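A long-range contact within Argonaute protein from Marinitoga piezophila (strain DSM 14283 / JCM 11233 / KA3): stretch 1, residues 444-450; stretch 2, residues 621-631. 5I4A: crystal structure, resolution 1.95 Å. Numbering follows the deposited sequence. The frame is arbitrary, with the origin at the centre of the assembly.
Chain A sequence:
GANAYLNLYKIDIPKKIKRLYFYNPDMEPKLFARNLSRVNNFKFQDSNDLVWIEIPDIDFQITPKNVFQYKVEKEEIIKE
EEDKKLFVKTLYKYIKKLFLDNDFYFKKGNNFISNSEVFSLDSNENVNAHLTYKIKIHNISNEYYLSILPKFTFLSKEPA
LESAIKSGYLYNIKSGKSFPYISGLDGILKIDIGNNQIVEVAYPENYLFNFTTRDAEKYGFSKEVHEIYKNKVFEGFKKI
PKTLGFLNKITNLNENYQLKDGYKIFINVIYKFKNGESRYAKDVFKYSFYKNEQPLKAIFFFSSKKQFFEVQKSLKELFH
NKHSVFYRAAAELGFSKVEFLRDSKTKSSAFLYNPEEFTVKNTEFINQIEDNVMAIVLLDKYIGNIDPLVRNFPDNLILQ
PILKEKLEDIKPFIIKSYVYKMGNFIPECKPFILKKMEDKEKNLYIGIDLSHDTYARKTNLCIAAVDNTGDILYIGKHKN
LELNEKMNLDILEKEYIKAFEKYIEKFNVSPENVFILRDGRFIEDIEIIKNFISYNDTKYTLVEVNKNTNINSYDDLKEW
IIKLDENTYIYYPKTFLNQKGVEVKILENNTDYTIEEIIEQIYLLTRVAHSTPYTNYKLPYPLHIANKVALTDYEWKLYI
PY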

# COMPACT_ATOMS: atom_id res chain seq x y z
N LEU A 444 2.11 -10.15 21.29
CA LEU A 444 3.17 -10.11 20.29
C LEU A 444 2.53 -9.77 18.94
O LEU A 444 1.78 -10.58 18.38
CB LEU A 444 3.92 -11.45 20.23
CG LEU A 444 4.95 -11.61 19.11
CD1 LEU A 444 6.00 -10.52 19.19
CD2 LEU A 444 5.59 -12.99 19.17
N TYR A 445 2.83 -8.58 18.44
CA TYR A 445 2.24 -8.08 17.20
C TYR A 445 3.20 -8.36 16.05
O TYR A 445 4.33 -7.85 16.04
CB TYR A 445 1.93 -6.59 17.32
CG TYR A 445 1.03 -6.28 18.50
CD1 TYR A 445 -0.33 -6.57 18.45
CD2 TYR A 445 1.53 -5.71 19.66
CE1 TYR A 445 -1.16 -6.30 19.52
CE2 TYR A 445 0.71 -5.43 20.74
CZ TYR A 445 -0.63 -5.73 20.66
OH TYR A 445 -1.46 -5.45 21.73
N ILE A 446 2.75 -9.15 15.08
CA ILE A 446 3.57 -9.63 13.98
C ILE A 446 2.89 -9.24 12.67
O ILE A 446 1.67 -9.42 12.52
CB ILE A 446 3.78 -11.15 14.06
CG1 ILE A 446 4.59 -11.51 15.31
CG2 ILE A 446 4.46 -11.67 12.81
CD1 ILE A 446 4.66 -13.00 15.58
N GLY A 447 3.67 -8.71 11.74
CA GLY A 447 3.18 -8.39 10.40
C GLY A 447 3.83 -9.31 9.38
O GLY A 447 5.01 -9.66 9.51
N ILE A 448 3.06 -9.70 8.37
CA ILE A 448 3.50 -10.67 7.37
C ILE A 448 3.29 -10.08 5.99
O ILE A 448 2.15 -9.78 5.60
CB ILE A 448 2.74 -12.01 7.49
CG1 ILE A 448 2.82 -12.56 8.91
CG2 ILE A 448 3.29 -13.02 6.49
CD1 ILE A 448 4.23 -12.85 9.37
N ASP A 449 4.38 -9.94 5.23
CA ASP A 449 4.33 -9.56 3.82
C ASP A 449 4.88 -10.72 3.01
O ASP A 449 6.09 -11.01 3.06
CB ASP A 449 5.12 -8.28 3.56
CG ASP A 449 4.93 -7.72 2.15
OD1 ASP A 449 4.70 -8.51 1.21
OD2 ASP A 449 5.00 -6.49 1.99
N LEU A 450 4.01 -11.38 2.25
CA LEU A 450 4.39 -12.57 1.48
C LEU A 450 3.69 -12.52 0.13
O LEU A 450 2.45 -12.52 0.07
CB LEU A 450 4.03 -13.84 2.25
CG LEU A 450 4.31 -15.19 1.57
CD1 LEU A 450 4.82 -16.20 2.56
CD2 LEU A 450 3.04 -15.68 0.93
N TYR A 621 1.86 -0.81 12.52
CA TYR A 621 3.32 -0.68 12.44
C TYR A 621 4.03 -1.96 12.02
O TYR A 621 4.90 -1.88 11.14
CB TYR A 621 3.84 -0.15 13.78
CG TYR A 621 5.27 0.36 13.75
CD1 TYR A 621 5.73 1.15 12.70
CD2 TYR A 621 6.15 0.07 14.79
CE1 TYR A 621 7.03 1.62 12.68
CE2 TYR A 621 7.44 0.54 14.78
CZ TYR A 621 7.88 1.31 13.72
OH TYR A 621 9.18 1.77 13.72
N PRO A 622 3.72 -3.15 12.56
CA PRO A 622 4.38 -4.36 12.05
C PRO A 622 4.18 -4.58 10.56
O PRO A 622 5.11 -4.99 9.87
CB PRO A 622 3.76 -5.48 12.89
CG PRO A 622 2.51 -4.91 13.47
CD PRO A 622 2.82 -3.46 13.69
N LEU A 623 2.97 -4.32 10.05
CA LEU A 623 2.74 -4.44 8.61
C LEU A 623 3.44 -3.34 7.84
O LEU A 623 3.97 -3.58 6.74
CB LEU A 623 1.24 -4.41 8.32
CG LEU A 623 0.49 -5.74 8.34
CD1 LEU A 623 -0.87 -5.55 7.71
CD2 LEU A 623 1.27 -6.81 7.60
N HIS A 624 3.44 -2.12 8.38
CA HIS A 624 4.19 -1.03 7.75
C HIS A 624 5.66 -1.40 7.59
O HIS A 624 6.25 -1.16 6.53
CB HIS A 624 4.04 0.24 8.58
CG HIS A 624 4.85 1.39 8.07
ND1 HIS A 624 4.39 2.26 7.10
CD2 HIS A 624 6.11 1.80 8.38
CE1 HIS A 624 5.32 3.16 6.84
NE2 HIS A 624 6.37 2.91 7.60
N ILE A 625 6.25 -1.99 8.63
CA ILE A 625 7.65 -2.41 8.55
C ILE A 625 7.82 -3.51 7.51
O ILE A 625 8.72 -3.45 6.67
CB ILE A 625 8.14 -2.86 9.93
CG1 ILE A 625 8.01 -1.73 10.95
CG2 ILE A 625 9.57 -3.35 9.84
CD1 ILE A 625 7.94 -2.21 12.39
N ALA A 626 6.95 -4.52 7.56
CA ALA A 626 7.08 -5.66 6.65
C ALA A 626 6.99 -5.23 5.19
O ALA A 626 7.77 -5.68 4.35
CB ALA A 626 6.02 -6.71 6.97
N ASN A 627 6.03 -4.35 4.87
CA ASN A 627 5.94 -3.83 3.51
C ASN A 627 7.21 -3.06 3.14
O ASN A 627 7.75 -3.24 2.04
CB ASN A 627 4.71 -2.93 3.36
CG ASN A 627 3.41 -3.71 3.34
OD1 ASN A 627 3.40 -4.94 3.26
ND2 ASN A 627 2.29 -3.00 3.39
N LYS A 628 7.69 -2.21 4.04
CA LYS A 628 8.84 -1.36 3.72
C LYS A 628 10.11 -2.18 3.55
O LYS A 628 10.88 -1.95 2.60
CB LYS A 628 9.03 -0.30 4.80
CG LYS A 628 8.26 0.99 4.56
CD LYS A 628 8.73 1.66 3.28
CE LYS A 628 8.02 2.99 3.05
NZ LYS A 628 8.60 4.09 3.87
N VAL A 629 10.36 -3.13 4.45
CA VAL A 629 11.59 -3.92 4.36
C VAL A 629 11.57 -4.82 3.14
O VAL A 629 12.61 -5.05 2.50
CB VAL A 629 11.80 -4.72 5.66
CG1 VAL A 629 12.98 -5.67 5.52
CG2 VAL A 629 12.03 -3.77 6.83
N ALA A 630 10.40 -5.35 2.77
CA ALA A 630 10.30 -6.18 1.58
C ALA A 630 10.49 -5.38 0.30
O ALA A 630 10.81 -5.96 -0.74
CB ALA A 630 8.95 -6.90 1.55
N LEU A 631 10.32 -4.06 0.36
CA LEU A 631 10.31 -3.25 -0.85
C LEU A 631 11.72 -3.00 -1.41
O LEU A 631 11.87 -2.86 -2.62
CB LEU A 631 9.60 -1.92 -0.56
CG LEU A 631 8.83 -1.25 -1.70
CD1 LEU A 631 7.67 -0.44 -1.15
CD2 LEU A 631 9.75 -0.36 -2.52
O HOH W 1 6.00 -4.08 -0.19

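The backbones of strand and helix come closest at a residue with no side chain. The CA atoms of Gly 447 and Leu 623 are 4.4 Å apart. A CB on Gly 447 would point toward the helix and clash with its backbone, 2.5 Å from Pro 622 C and 2.7 Å from Leu 623 N. The absence of a side chain here lets the two backbones pack almost directly together. The strand and helix run in roughly the same direction, 33° apart, and their axes approach to 6.4 Å.

Pro 622 CB lies 3.4 Å from Gly 447 N, so the proline packs against the strand backbone itself. Its ring also meets Tyr 445, with Pro 622 CG 4.2 Å from Tyr 445 CB. The tyrosine starts toward the helix, but its end leads away. Leu 623 sets off sideways, yet its end comes nearer: Leu 623 CD2 is 3.5 Å from Ile 448 N and 3.7 Å from Gly 447 CA. The CA-to-CB bonds of Ile 446 and Ile 448 point away from the helix, and their closest contacts are through backbone atoms.

Further along, Ala 626 CB sits 4.0 Å from Gly 447 O and 3.9 Å from Asp 449 CB. Asp 449 points toward the helix and has the largest area covered in this contact. Its carboxylate reaches Asn 627, whose amide is probably turned over in the model, so the polar contact there remains open. A water links the two stretches. The water O is 3.0 Å from Asn 627 O, to which it donates a hydrogen bond, and 3.4 Å from Asp 449 OD2, to which it donates a weak one. Much of the contact is side chains packed on strand backbone, with 339 Å² buried, both sides summed.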